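PDB 3C7A: octopine dehydrogenase from Pecten maximus, which catalyses the NADH-dependent reductive condensation of L-arginine with pyruvate to D-octopine, preferring L-arginine, for its positively charged guanidinium group, over other amino acids. Local coordinates for residues I205-V211 and V272-Y276; V211-I215 and F234-I238; A248-E252 and I348-L354; I275-Y279 and D290-Y294; Y283-I287 and T299-Y303. All coordinates share one frame; numbering follows the deposited sequence.

All five contacts lie in the alpha-helical domain. Following the chain from the N terminus, contact 1 joins the loop after helix 200-205 to the start of helix 275-282, and contact 2 closes a shorter loop within that span, holding the beginning of helix 211-220 to the segment just before helix 240-263. Contact 3 opens on helix 240-263 and ends on helix 349-362; it therefore crosses contact 1 and encloses contacts 4 and 5. Contact 4 starts on helix 275-282, where contact 1 ended, and reaches the start of helix 293-298. Contact 5 crosses it, pairing the loops that follow those two helices. Tyr235 stacked on Tyr303 connects contact 2 to contact 5.

Contact 1: I205-V211 and V272-Y276; sequences IMSYSFV and VKDIY. With EDO (1,2-ethanediol), chain C.
Tyr208 and Ile275 carry this contact, the isoleucine's CD1 lying over one face of the tyrosine ring in a CH-pi contact 4.1 Å from the centroid. The opposite face carries Met206 O, offset toward the rim. At the far end of the ring, Tyr208 OH donates to Lys273 O at 3.1 Å, reaching it from above the carbonyl plane; tyrosine suits the place because one long, flat group both packs and bonds. Beside it, Met206 SD lies 3.9 Å from Lys273 N, its chain bent at chi2 and chi3 (-72° and -70°), which sets CE near Lys273 CG. Ile205 CD1 meets Val272 CG1 at 3.6 Å, branched side chains crossing at about a right angle. Two type I turns, Ile205 to Tyr208 and Tyr208 to Val211, share Tyr208, whose side chain points to the partner segment. Met206 is a binding residue for L-arginine; Met206 O accepts from O1 of a 1,2-ethanediol, probably from the crystallisation liquor, at 3.0 Å. The loop thus bridges helix 200-205 and helix 211-220 against the start of helix 275-282, while Phe210 leans on Leu246 and Cys249 of helix 240-263 and Ile205 on Phe337 of helix 330-344.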
# COMPACT_ATOMS: atom_id res chain seq x y z
N ILE A 205 6.96 -6.14 6.13
CA ILE A 205 6.68 -7.58 5.98
C ILE A 205 5.29 -8.03 6.45
O ILE A 205 4.78 -9.05 5.99
CB ILE A 205 7.81 -8.50 6.57
CG1 ILE A 205 7.59 -8.77 8.06
CG2 ILE A 205 9.20 -7.92 6.30
CD1 ILE A 205 8.00 -10.17 8.47
N MET A 206 4.67 -7.25 7.34
CA MET A 206 3.30 -7.52 7.79
C MET A 206 2.24 -7.21 6.72
O MET A 206 1.04 -7.26 6.98
CB MET A 206 2.98 -6.76 9.09
CG MET A 206 3.51 -7.43 10.37
SD MET A 206 2.62 -8.93 10.89
CE MET A 206 1.05 -8.26 11.42
N SER A 207 2.71 -6.90 5.50
CA SER A 207 1.84 -6.71 4.34
C SER A 207 1.19 -8.01 3.87
O SER A 207 0.15 -7.99 3.21
CB SER A 207 2.63 -6.10 3.17
OG SER A 207 3.16 -4.83 3.51
N TYR A 208 1.81 -9.14 4.22
CA TYR A 208 1.39 -10.48 3.78
C TYR A 208 1.15 -10.54 2.26
O TYR A 208 0.06 -10.91 1.81
CB TYR A 208 0.13 -10.95 4.53
CG TYR A 208 0.25 -11.13 6.04
CD1 TYR A 208 1.37 -11.74 6.61
CD2 TYR A 208 -0.79 -10.73 6.89
CE1 TYR A 208 1.46 -11.92 8.00
CE2 TYR A 208 -0.70 -10.91 8.27
CZ TYR A 208 0.42 -11.50 8.82
OH TYR A 208 0.50 -11.67 10.18
N SER A 209 2.17 -10.17 1.49
CA SER A 209 2.07 -10.06 0.02
C SER A 209 1.71 -11.36 -0.70
O SER A 209 1.29 -11.34 -1.86
CB SER A 209 3.37 -9.48 -0.56
OG SER A 209 3.59 -8.15 -0.12
N PHE A 210 1.85 -12.49 0.00
CA PHE A 210 1.63 -13.83 -0.56
C PHE A 210 0.16 -14.28 -0.64
O PHE A 210 -0.13 -15.30 -1.27
CB PHE A 210 2.44 -14.87 0.24
CG PHE A 210 2.12 -14.91 1.72
CD1 PHE A 210 1.04 -15.66 2.19
CD2 PHE A 210 2.89 -14.21 2.63
CE1 PHE A 210 0.73 -15.70 3.55
CE2 PHE A 210 2.59 -14.24 4.00
CZ PHE A 210 1.51 -14.99 4.46
N VAL A 211 -0.74 -13.53 -0.01
CA VAL A 211 -2.14 -13.97 0.18
C VAL A 211 -2.94 -14.22 -1.11
O VAL A 211 -3.46 -15.32 -1.32
CB VAL A 211 -2.92 -13.02 1.15
CG1 VAL A 211 -4.41 -13.36 1.19
CG2 VAL A 211 -2.34 -13.08 2.56
N VAL A 272 6.06 -8.48 14.88
CA VAL A 272 5.79 -9.42 13.79
C VAL A 272 5.17 -10.76 14.30
O VAL A 272 5.79 -11.45 15.06
CB VAL A 272 7.07 -9.69 12.91
CG1 VAL A 272 6.83 -10.78 11.86
CG2 VAL A 272 7.64 -8.42 12.25
N LYS A 273 3.97 -11.07 13.83
CA LYS A 273 3.12 -12.20 14.31
C LYS A 273 2.55 -13.27 13.32
O LYS A 273 2.49 -13.05 12.13
CB LYS A 273 2.04 -11.71 15.25
CG LYS A 273 0.97 -10.83 14.64
CD LYS A 273 0.04 -10.21 15.72
CE LYS A 273 0.49 -8.90 16.21
NZ LYS A 273 -0.42 -8.14 17.02
N ASP A 274 2.13 -14.43 13.84
CA ASP A 274 1.47 -15.44 13.01
C ASP A 274 0.18 -14.89 12.40
O ASP A 274 -0.52 -14.10 13.04
CB ASP A 274 1.14 -16.69 13.84
CG ASP A 274 2.36 -17.34 14.47
OD1 ASP A 274 3.22 -17.87 13.72
OD2 ASP A 274 2.46 -17.36 15.71
N ILE A 275 -0.14 -15.33 11.18
CA ILE A 275 -1.37 -14.91 10.49
C ILE A 275 -2.64 -15.44 11.18
O ILE A 275 -3.69 -14.79 11.15
CB ILE A 275 -1.33 -15.25 8.96
CG1 ILE A 275 -2.47 -14.55 8.21
CG2 ILE A 275 -1.31 -16.78 8.72
CD1 ILE A 275 -2.26 -14.42 6.71
N TYR A 276 -2.55 -16.62 11.80
CA TYR A 276 -3.66 -17.20 12.57
C TYR A 276 -3.99 -16.36 13.81
O TYR A 276 -5.16 -16.19 14.15
CB TYR A 276 -3.33 -18.65 12.97
CG TYR A 276 -4.35 -19.33 13.87
CD1 TYR A 276 -5.59 -19.76 13.38
CD2 TYR A 276 -4.06 -19.56 15.22
CE1 TYR A 276 -6.52 -20.38 14.21
CE2 TYR A 276 -4.99 -20.19 16.06
CZ TYR A 276 -6.21 -20.60 15.55
OH TYR A 276 -7.12 -21.22 16.37
C1 EDO C . -2.59 -7.15 7.54
O1 EDO C . -1.85 -7.36 6.33
C2 EDO C . -2.06 -5.92 8.26
O2 EDO C . -2.46 -4.73 7.56

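Contact 2: V211-I215 and F234-I238; sequences VHPAI and FYQGI
His212 NE2 donates to Tyr235 OH across 3.1 Å, a nearly straight bond (173° at the hydrogen) with the oxygen in the imidazole plane. The histidine is the active-site residue and binds pyruvate; it stands on the first turn of helix 211-220 in the alpha-helical domain, so the contact lies at the active site. With CG anti to its carbonyl carbon (chi1 -73°), the imidazole swings toward the 234-238 segment although its CB does not point there. Fixing NE2 on the phenol oxygen is consistent with Tyr235 acting as a second-shell residue that sets the rotation of the ring. Phe234 supports the same imidazole from another direction: His212 CD2 approaches the edge of the phenyl ring, in its plane, 4.0 Å from Phe234 CZ. Aromatic rings suit the place, offering a flat edge to the imidazole and a hydroxyl to NE2, and probably restrict its rotation. One turn on, Ile215 works as the apolar counterpart, one branch going to each ring. Ile215 CG2 lies over a face of Phe234, 4.1 Å from the centroid in a CH-pi contact. Tyr235 is itself stacked on Tyr303, and a further edge-to-face contact joins His212 to Tyr325. Ile215 CG1 meets Ile238 CG2 at 4.4 Å, and the tip of the same side chain, Ile215 CD1, sits 3.9 Å from Tyr235 CD2.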
# COMPACT_ATOMS: atom_id res chain seq x y z
N VAL A 211 -0.74 -13.53 -0.01
CA VAL A 211 -2.14 -13.97 0.18
C VAL A 211 -2.94 -14.22 -1.11
O VAL A 211 -3.46 -15.32 -1.32
CB VAL A 211 -2.92 -13.02 1.15
CG1 VAL A 211 -4.41 -13.36 1.19
CG2 VAL A 211 -2.34 -13.08 2.56
N HIS A 212 -3.05 -13.20 -1.96
CA HIS A 212 -3.84 -13.32 -3.20
C HIS A 212 -3.25 -14.25 -4.27
O HIS A 212 -4.00 -15.01 -4.89
CB HIS A 212 -4.18 -11.94 -3.79
CG HIS A 212 -5.22 -11.19 -3.02
ND1 HIS A 212 -5.15 -9.83 -2.80
CD2 HIS A 212 -6.35 -11.61 -2.40
CE1 HIS A 212 -6.19 -9.44 -2.09
NE2 HIS A 212 -6.93 -10.50 -1.83
N PRO A 213 -1.92 -14.20 -4.50
CA PRO A 213 -1.30 -15.18 -5.41
C PRO A 213 -1.49 -16.64 -4.99
O PRO A 213 -1.57 -17.52 -5.86
CB PRO A 213 0.19 -14.80 -5.37
CG PRO A 213 0.20 -13.36 -4.98
CD PRO A 213 -0.92 -13.23 -4.00
N ALA A 214 -1.56 -16.90 -3.69
CA ALA A 214 -1.75 -18.26 -3.16
C ALA A 214 -3.16 -18.81 -3.40
O ALA A 214 -3.33 -20.01 -3.63
CB ALA A 214 -1.40 -18.32 -1.67
N ILE A 215 -4.16 -17.93 -3.33
CA ILE A 215 -5.57 -18.31 -3.56
C ILE A 215 -5.83 -18.63 -5.04
O ILE A 215 -6.60 -19.56 -5.35
CB ILE A 215 -6.54 -17.22 -3.02
CG1 ILE A 215 -6.47 -17.15 -1.49
CG2 ILE A 215 -7.98 -17.47 -3.48
CD1 ILE A 215 -7.09 -15.90 -0.88
N PHE A 234 -14.52 -17.14 -3.57
CA PHE A 234 -13.13 -16.70 -3.66
C PHE A 234 -12.38 -16.99 -2.37
O PHE A 234 -11.84 -18.08 -2.18
CB PHE A 234 -13.06 -15.21 -3.99
CG PHE A 234 -11.66 -14.69 -4.14
CD1 PHE A 234 -10.93 -14.92 -5.29
CD2 PHE A 234 -11.07 -13.97 -3.11
CE1 PHE A 234 -9.64 -14.44 -5.42
CE2 PHE A 234 -9.78 -13.49 -3.24
CZ PHE A 234 -9.06 -13.72 -4.39
N TYR A 235 -12.56 -16.40 -1.16
CA TYR A 235 -12.00 -16.74 0.16
C TYR A 235 -12.62 -18.00 0.76
O TYR A 235 -11.92 -18.82 1.37
CB TYR A 235 -12.15 -15.57 1.15
CG TYR A 235 -11.48 -14.28 0.73
CD1 TYR A 235 -12.23 -13.22 0.22
CD2 TYR A 235 -10.10 -14.10 0.87
CE1 TYR A 235 -11.63 -12.01 -0.15
CE2 TYR A 235 -9.49 -12.90 0.50
CZ TYR A 235 -10.26 -11.86 -0.01
OH TYR A 235 -9.66 -10.68 -0.38
N GLN A 236 -13.93 -18.16 0.59
CA GLN A 236 -14.67 -19.29 1.17
C GLN A 236 -14.62 -20.56 0.31
O GLN A 236 -15.28 -21.56 0.63
CB GLN A 236 -16.13 -18.89 1.47
CG GLN A 236 -16.29 -17.89 2.62
CD GLN A 236 -17.74 -17.58 2.97
OE1 GLN A 236 -18.67 -18.12 2.37
NE2 GLN A 236 -17.93 -16.70 3.95
N GLY A 237 -13.83 -20.53 -0.76
CA GLY A 237 -13.71 -21.67 -1.68
C GLY A 237 -12.41 -22.46 -1.62
O GLY A 237 -12.20 -23.37 -2.42
N ILE A 238 -11.54 -22.12 -0.66
CA ILE A 238 -10.23 -22.78 -0.51
C ILE A 238 -10.33 -24.22 0.02
O ILE A 238 -11.33 -24.59 0.65
CB ILE A 238 -9.27 -21.96 0.40
CG1 ILE A 238 -9.89 -21.73 1.79
CG2 ILE A 238 -8.89 -20.64 -0.27
CD1 ILE A 238 -8.88 -21.48 2.90

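Contact 3: A248-E252 and I348-L354; sequences ACSNE and IPSNDKL
The short axes of helices 248-252 and 349-354 pass 9.1 Å apart at a signed crossing angle of -120°, with the CA of Cys249 nearest that of Ser350 and the CA of Glu252 nearest that of Ile348. Glu252 dominates the meeting. Its side chain runs out extended beyond CG (chi2 170°), which carries the carboxylate across to the start of the other helix. There Glu252 OE2 accepts from Ser350 N at 3.1 Å through its syn lone pair, and Glu252 OE1 takes Asn351 ND2 at 2.6 Å, met nearly along its C-O axis while lying close to the amide plane of the asparagine. A weak bond from Asn351 N to Glu252 OE1, 3.4 Å, adds a third donor, leaving both carboxylate oxygens held and the group's rotation fixed. This is a helix N terminus served by a glutamate from another helix: Ile348, at the N-cap position, has no polar side chain to offer the first-turn amides, and Glu252 supplies acceptors from outside. The amide-rich end of helix 349-362 would probably stabilise the buried negative charge. Ile348 and Pro349 supply the apolar surroundings, with Ile348 CB 3.5 Å from Glu252 OE1 and Pro349 CD touching OE2; a proline suits the first turn, where a backbone N-H is not needed for helix bonding. One turn back, Cys249, a small residue, packs its SG on Ser350 CB. The same Cys249 SG lies 4.2 Å from Leu354 CD1. Ala248 CB rests against Ser350 OG. Asn351 also touches Met334 and Phe337 of helix 330-344.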
# COMPACT_ATOMS: atom_id res chain seq x y z
N ALA A 248 2.82 -22.05 5.88
CA ALA A 248 4.24 -22.18 5.53
C ALA A 248 4.88 -20.85 5.13
O ALA A 248 6.04 -20.59 5.48
CB ALA A 248 4.43 -23.22 4.44
N CYS A 249 4.13 -20.02 4.40
CA CYS A 249 4.61 -18.70 3.98
C CYS A 249 4.70 -17.71 5.15
O CYS A 249 5.57 -16.84 5.17
CB CYS A 249 3.72 -18.13 2.86
SG CYS A 249 3.92 -18.92 1.24
N SER A 250 3.79 -17.87 6.12
CA SER A 250 3.79 -17.06 7.35
C SER A 250 4.97 -17.39 8.27
O SER A 250 5.54 -16.50 8.90
CB SER A 250 2.47 -17.24 8.10
OG SER A 250 2.46 -16.51 9.32
N ASN A 251 5.32 -18.68 8.35
CA ASN A 251 6.48 -19.13 9.12
C ASN A 251 7.80 -18.59 8.57
O ASN A 251 8.73 -18.30 9.34
CB ASN A 251 6.52 -20.67 9.19
CG ASN A 251 5.51 -21.25 10.18
OD1 ASN A 251 4.94 -20.54 11.02
ND2 ASN A 251 5.30 -22.56 10.11
N GLU A 252 7.88 -18.44 7.25
CA GLU A 252 9.06 -17.88 6.59
C GLU A 252 9.26 -16.38 6.90
O GLU A 252 10.39 -15.90 6.95
CB GLU A 252 9.02 -18.14 5.08
CG GLU A 252 9.40 -19.57 4.69
CD GLU A 252 9.13 -19.92 3.23
OE1 GLU A 252 8.78 -19.03 2.43
OE2 GLU A 252 9.26 -21.11 2.87
N ILE A 348 13.86 -19.21 1.41
CA ILE A 348 12.39 -19.17 1.47
C ILE A 348 11.73 -19.95 0.31
O ILE A 348 11.21 -19.35 -0.63
CB ILE A 348 11.84 -17.70 1.53
CG1 ILE A 348 12.54 -16.80 0.50
CG2 ILE A 348 12.00 -17.13 2.94
CD1 ILE A 348 11.80 -15.50 0.20
N PRO A 349 11.74 -21.30 0.39
CA PRO A 349 11.28 -22.18 -0.71
C PRO A 349 9.81 -22.06 -1.12
O PRO A 349 9.49 -22.20 -2.31
CB PRO A 349 11.58 -23.59 -0.19
CG PRO A 349 11.61 -23.45 1.29
CD PRO A 349 12.20 -22.09 1.54
N SER A 350 8.92 -21.82 -0.16
CA SER A 350 7.48 -21.70 -0.44
C SER A 350 7.12 -20.40 -1.16
O SER A 350 6.27 -20.41 -2.07
CB SER A 350 6.66 -21.84 0.85
OG SER A 350 6.57 -23.20 1.26
N ASN A 351 7.74 -19.30 -0.76
CA ASN A 351 7.57 -18.01 -1.44
C ASN A 351 8.10 -18.02 -2.87
O ASN A 351 7.51 -17.41 -3.76
CB ASN A 351 8.23 -16.87 -0.64
CG ASN A 351 7.33 -16.33 0.47
OD1 ASN A 351 6.70 -15.29 0.32
ND2 ASN A 351 7.29 -17.04 1.60
N ASP A 352 9.21 -18.73 -3.09
CA ASP A 352 9.84 -18.85 -4.42
C ASP A 352 8.93 -19.52 -5.46
O ASP A 352 8.92 -19.11 -6.62
CB ASP A 352 11.16 -19.63 -4.32
CG ASP A 352 12.28 -18.84 -3.65
OD1 ASP A 352 12.17 -17.60 -3.51
OD2 ASP A 352 13.28 -19.47 -3.25
N LYS A 353 8.19 -20.54 -5.02
CA LYS A 353 7.33 -21.32 -5.92
C LYS A 353 6.18 -20.51 -6.51
O LYS A 353 5.83 -20.68 -7.68
CB LYS A 353 6.79 -22.56 -5.19
CG LYS A 353 6.12 -23.60 -6.10
CD LYS A 353 5.95 -24.95 -5.41
CE LYS A 353 4.74 -24.97 -4.49
NZ LYS A 353 4.64 -26.25 -3.74
N LEU A 354 5.61 -19.62 -5.70
CA LEU A 354 4.51 -18.76 -6.13
C LEU A 354 4.96 -17.65 -7.08
O LEU A 354 4.21 -17.22 -7.95
CB LEU A 354 3.76 -18.16 -4.92
CG LEU A 354 3.04 -19.13 -3.97
CD1 LEU A 354 2.63 -18.42 -2.69
CD2 LEU A 354 1.83 -19.79 -4.63

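Contact 4: I275-Y279 and D290-Y294; sequences IYQWY and DHDLY
Tyr276 reaches the 290-294 segment with the hydroxyl end of its ring, where Asp290 O lies at the edge, near the ring plane. Along one flank, Tyr276 CE1 runs obliquely past the backbone, 3.6 Å from Asp292 C, and CD1 of the same ring lies 4.1 Å from Leu293 CB. The second flat group, Tyr279, has Trp278 CZ3 above the centre of one face, and Tyr279 CD2 meets Leu293 CD1 at 4.4 Å. Tyr276 OH donates to Asp290 O at 2.8 Å, in the carbonyl plane and with a C=O...donor angle of 158°. The torsion chi1 of 175°, which sets CG opposite the backbone N, extends the ring from the helix far enough to span the gap. Leucine suits position 293 because its forked end fits between aromatic and aliphatic neighbours: CD1 also approaches Tyr276 CA, while CD2 faces Ile275 CG2. Asp292, at the N-cap of helix 293-298, turns its carboxylate to that helix, capping a backbone N there and bonding His295 ND1. The contact joins the first turn of helix 275-282 to the start of helix 293-298. A phenylalanine in place of Tyr276 would probably keep the packing on Leu293 but leave Asp290 O without its phenol donor and the loop before helix 293-298 less firmly held. A single phenol thus does two jobs, its carbons covering the backbone and its hydroxyl pinning a carbonyl of an exposed residue.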
# COMPACT_ATOMS: atom_id res chain seq x y z
N ILE A 275 -0.14 -15.33 11.18
CA ILE A 275 -1.37 -14.91 10.49
C ILE A 275 -2.64 -15.44 11.18
O ILE A 275 -3.69 -14.79 11.15
CB ILE A 275 -1.33 -15.25 8.96
CG1 ILE A 275 -2.47 -14.55 8.21
CG2 ILE A 275 -1.31 -16.78 8.72
CD1 ILE A 275 -2.26 -14.42 6.71
N TYR A 276 -2.55 -16.62 11.80
CA TYR A 276 -3.66 -17.20 12.57
C TYR A 276 -3.99 -16.36 13.81
O TYR A 276 -5.16 -16.19 14.15
CB TYR A 276 -3.33 -18.65 12.97
CG TYR A 276 -4.35 -19.33 13.87
CD1 TYR A 276 -5.59 -19.76 13.38
CD2 TYR A 276 -4.06 -19.56 15.22
CE1 TYR A 276 -6.52 -20.38 14.21
CE2 TYR A 276 -4.99 -20.19 16.06
CZ TYR A 276 -6.21 -20.60 15.55
OH TYR A 276 -7.12 -21.22 16.37
N GLN A 277 -2.95 -15.83 14.45
CA GLN A 277 -3.10 -14.92 15.59
C GLN A 277 -3.77 -13.60 15.18
O GLN A 277 -4.59 -13.06 15.92
CB GLN A 277 -1.74 -14.64 16.24
CG GLN A 277 -1.81 -13.92 17.59
CD GLN A 277 -0.44 -13.54 18.14
OE1 GLN A 277 0.53 -14.30 18.04
NE2 GLN A 277 -0.35 -12.36 18.75
N TRP A 278 -3.43 -13.12 13.98
CA TRP A 278 -3.99 -11.88 13.43
C TRP A 278 -5.50 -11.97 13.17
O TRP A 278 -6.24 -11.04 13.47
CB TRP A 278 -3.24 -11.47 12.15
CG TRP A 278 -3.74 -10.19 11.53
CD1 TRP A 278 -3.42 -8.91 11.90
CD2 TRP A 278 -4.66 -10.06 10.43
NE1 TRP A 278 -4.07 -8.00 11.10
CE2 TRP A 278 -4.84 -8.68 10.19
CE3 TRP A 278 -5.35 -10.98 9.62
CZ2 TRP A 278 -5.68 -8.20 9.18
CZ3 TRP A 278 -6.18 -10.50 8.62
CH2 TRP A 278 -6.34 -9.12 8.41
N TYR A 279 -5.94 -13.10 12.60
CA TYR A 279 -7.35 -13.32 12.28
C TYR A 279 -8.27 -13.32 13.51
O TYR A 279 -9.37 -12.75 13.46
CB TYR A 279 -7.54 -14.62 11.49
CG TYR A 279 -7.54 -14.44 9.98
CD1 TYR A 279 -8.70 -14.06 9.31
CD2 TYR A 279 -6.38 -14.66 9.23
CE1 TYR A 279 -8.71 -13.89 7.92
CE2 TYR A 279 -6.38 -14.49 7.85
CZ TYR A 279 -7.55 -14.11 7.20
OH TYR A 279 -7.55 -13.95 5.83
N ASP A 290 -13.53 -21.31 15.13
CA ASP A 290 -12.15 -20.79 15.13
C ASP A 290 -11.03 -21.75 15.57
O ASP A 290 -9.93 -21.29 15.90
CB ASP A 290 -12.09 -19.48 15.95
CG ASP A 290 -12.31 -19.70 17.45
OD1 ASP A 290 -12.47 -20.86 17.90
OD2 ASP A 290 -12.31 -18.69 18.20
N HIS A 291 -11.28 -23.06 15.56
CA HIS A 291 -10.31 -24.02 16.10
C HIS A 291 -9.05 -24.25 15.25
O HIS A 291 -8.03 -24.73 15.77
CB HIS A 291 -10.98 -25.35 16.51
CG HIS A 291 -11.48 -26.16 15.35
ND1 HIS A 291 -10.77 -27.21 14.82
CD2 HIS A 291 -12.64 -26.09 14.65
CE1 HIS A 291 -11.46 -27.75 13.83
NE2 HIS A 291 -12.60 -27.09 13.70
N ASP A 292 -9.11 -23.90 13.96
CA ASP A 292 -7.91 -23.85 13.10
C ASP A 292 -8.04 -22.80 11.98
O ASP A 292 -9.08 -22.15 11.85
CB ASP A 292 -7.53 -25.23 12.54
CG ASP A 292 -8.64 -25.88 11.71
OD1 ASP A 292 -9.43 -25.16 11.05
OD2 ASP A 292 -8.71 -27.12 11.70
N LEU A 293 -6.98 -22.63 11.19
CA LEU A 293 -6.93 -21.61 10.13
C LEU A 293 -7.91 -21.87 8.98
O LEU A 293 -8.46 -20.92 8.41
CB LEU A 293 -5.50 -21.44 9.60
CG LEU A 293 -5.18 -20.31 8.61
CD1 LEU A 293 -5.40 -18.92 9.22
CD2 LEU A 293 -3.76 -20.44 8.08
N TYR A 294 -8.12 -23.14 8.65
CA TYR A 294 -9.06 -23.54 7.60
C TYR A 294 -10.50 -23.13 7.94
O TYR A 294 -11.22 -22.60 7.08
CB TYR A 294 -8.97 -25.05 7.32
CG TYR A 294 -10.03 -25.58 6.37
CD1 TYR A 294 -9.87 -25.49 4.98
CD2 TYR A 294 -11.19 -26.18 6.86
CE1 TYR A 294 -10.84 -25.99 4.11
CE2 TYR A 294 -12.17 -26.68 6.00
CZ TYR A 294 -11.99 -26.58 4.63
OH TYR A 294 -12.96 -27.06 3.78

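Contact 5: Y283-I287 and T299-Y303; sequences YHEDI and TNKSY
A single beta bridge between Ile287 and Asn300, next to an Asx turn begun by Asn300, pairs the two loops of the helical domain that flank helix 293-298. Ile287 CA and Asn300 CA lie 4.7 Å apart, and Lys301 N donates to Asp286 O at 3.1 Å, from above the carbonyl plane. Asn300 does the most with its side chain. Asn300 OD1 accepts from Ser302 N at 3.2 Å and from Ser302 OG at 3.0 Å, both reaching it from the same face of the amide plane, so the turn is gripped twice. Asn300 ND2 sits over the centre of the Tyr283 ring, 3.7 Å above the plane, with ring and amide planes 69° apart. The amide is carried there by a chi1 of -170°, CG standing opposite the backbone N. Asparagine suits the place because one short group offers an acceptor to the turn and its amide nitrogen to the aromatic face; an alanine here removes both, which is likely to free the Ser302 hydroxyl to turn and to leave the Tyr283 face without its amide. Ser302 OG adds to the contact, 3.4 Å from Tyr283 CE1, and the methyl Ile287 CG2 packs on Thr299 OG1, itself bonded to His295 O. Tyr303 OH extends the arrangement through a weak hydrogen bond with Tyr279 OH. The contact thus draws the end of helix 275-282 to the loop between helix 293-298 and strand 310-313.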
# COMPACT_ATOMS: atom_id res chain seq x y z
N TYR A 283 -11.06 -10.31 13.66
CA TYR A 283 -12.32 -10.82 13.09
C TYR A 283 -13.17 -11.67 14.05
O TYR A 283 -14.04 -12.42 13.59
CB TYR A 283 -12.05 -11.60 11.80
CG TYR A 283 -11.85 -10.75 10.56
CD1 TYR A 283 -12.90 -9.98 10.04
CD2 TYR A 283 -10.63 -10.74 9.88
CE1 TYR A 283 -12.72 -9.21 8.89
CE2 TYR A 283 -10.45 -9.98 8.73
CZ TYR A 283 -11.49 -9.21 8.25
OH TYR A 283 -11.32 -8.45 7.11
N HIS A 284 -12.93 -11.55 15.35
CA HIS A 284 -13.58 -12.42 16.35
C HIS A 284 -15.11 -12.41 16.35
O HIS A 284 -15.74 -13.44 16.58
CB HIS A 284 -13.04 -12.13 17.76
CG HIS A 284 -13.29 -10.73 18.23
ND1 HIS A 284 -14.47 -10.34 18.82
CD2 HIS A 284 -12.50 -9.63 18.21
CE1 HIS A 284 -14.40 -9.06 19.14
NE2 HIS A 284 -13.22 -8.61 18.77
N GLU A 285 -15.71 -11.25 16.07
CA GLU A 285 -17.16 -11.10 16.09
C GLU A 285 -17.86 -11.70 14.87
O GLU A 285 -19.07 -11.95 14.90
CB GLU A 285 -17.55 -9.62 16.26
CG GLU A 285 -18.92 -9.40 16.91
CD GLU A 285 -19.34 -7.94 16.96
OE1 GLU A 285 -18.47 -7.05 17.02
OE2 GLU A 285 -20.57 -7.68 16.94
N ASP A 286 -17.10 -11.94 13.80
CA ASP A 286 -17.65 -12.44 12.53
C ASP A 286 -17.42 -13.93 12.27
O ASP A 286 -18.05 -14.52 11.39
CB ASP A 286 -17.11 -11.61 11.36
CG ASP A 286 -17.60 -10.17 11.38
OD1 ASP A 286 -18.83 -9.95 11.49
OD2 ASP A 286 -16.76 -9.25 11.26
N ILE A 287 -16.51 -14.55 13.04
CA ILE A 287 -16.15 -15.96 12.85
C ILE A 287 -17.06 -16.90 13.65
O ILE A 287 -17.33 -16.67 14.83
CB ILE A 287 -14.65 -16.21 13.21
CG1 ILE A 287 -13.74 -15.45 12.25
CG2 ILE A 287 -14.33 -17.71 13.18
CD1 ILE A 287 -12.30 -15.28 12.74
N THR A 299 -15.49 -19.82 7.50
CA THR A 299 -16.70 -19.44 8.25
C THR A 299 -16.74 -17.96 8.65
O THR A 299 -17.50 -17.58 9.55
CB THR A 299 -16.93 -20.35 9.50
OG1 THR A 299 -15.90 -20.13 10.47
CG2 THR A 299 -16.96 -21.83 9.11
N ASN A 300 -15.94 -17.14 7.98
CA ASN A 300 -15.94 -15.69 8.20
C ASN A 300 -17.12 -15.02 7.49
O ASN A 300 -17.25 -15.12 6.26
CB ASN A 300 -14.60 -15.07 7.73
CG ASN A 300 -14.42 -13.61 8.16
OD1 ASN A 300 -15.34 -12.98 8.69
ND2 ASN A 300 -13.23 -13.08 7.92
N LYS A 301 -17.96 -14.34 8.26
CA LYS A 301 -19.19 -13.71 7.75
C LYS A 301 -18.94 -12.53 6.80
O LYS A 301 -19.78 -12.24 5.94
CB LYS A 301 -20.09 -13.26 8.90
CG LYS A 301 -20.90 -14.38 9.53
CD LYS A 301 -21.84 -13.85 10.61
CE LYS A 301 -22.71 -14.95 11.19
NZ LYS A 301 -23.71 -14.42 12.15
N SER A 302 -17.80 -11.86 6.95
CA SER A 302 -17.47 -10.70 6.12
C SER A 302 -17.09 -11.06 4.68
O SER A 302 -17.08 -10.19 3.80
CB SER A 302 -16.37 -9.85 6.78
OG SER A 302 -15.18 -10.60 6.93
N TYR A 303 -16.78 -12.33 4.44
CA TYR A 303 -16.42 -12.82 3.10
C TYR A 303 -17.61 -13.41 2.33
O TYR A 303 -17.42 -14.13 1.34
CB TYR A 303 -15.29 -13.85 3.19
CG TYR A 303 -13.94 -13.33 3.67
CD1 TYR A 303 -13.51 -12.04 3.36
CD2 TYR A 303 -13.09 -14.15 4.41
CE1 TYR A 303 -12.27 -11.57 3.80
CE2 TYR A 303 -11.85 -13.69 4.85
CZ TYR A 303 -11.45 -12.40 4.54
OH TYR A 303 -10.22 -11.95 4.97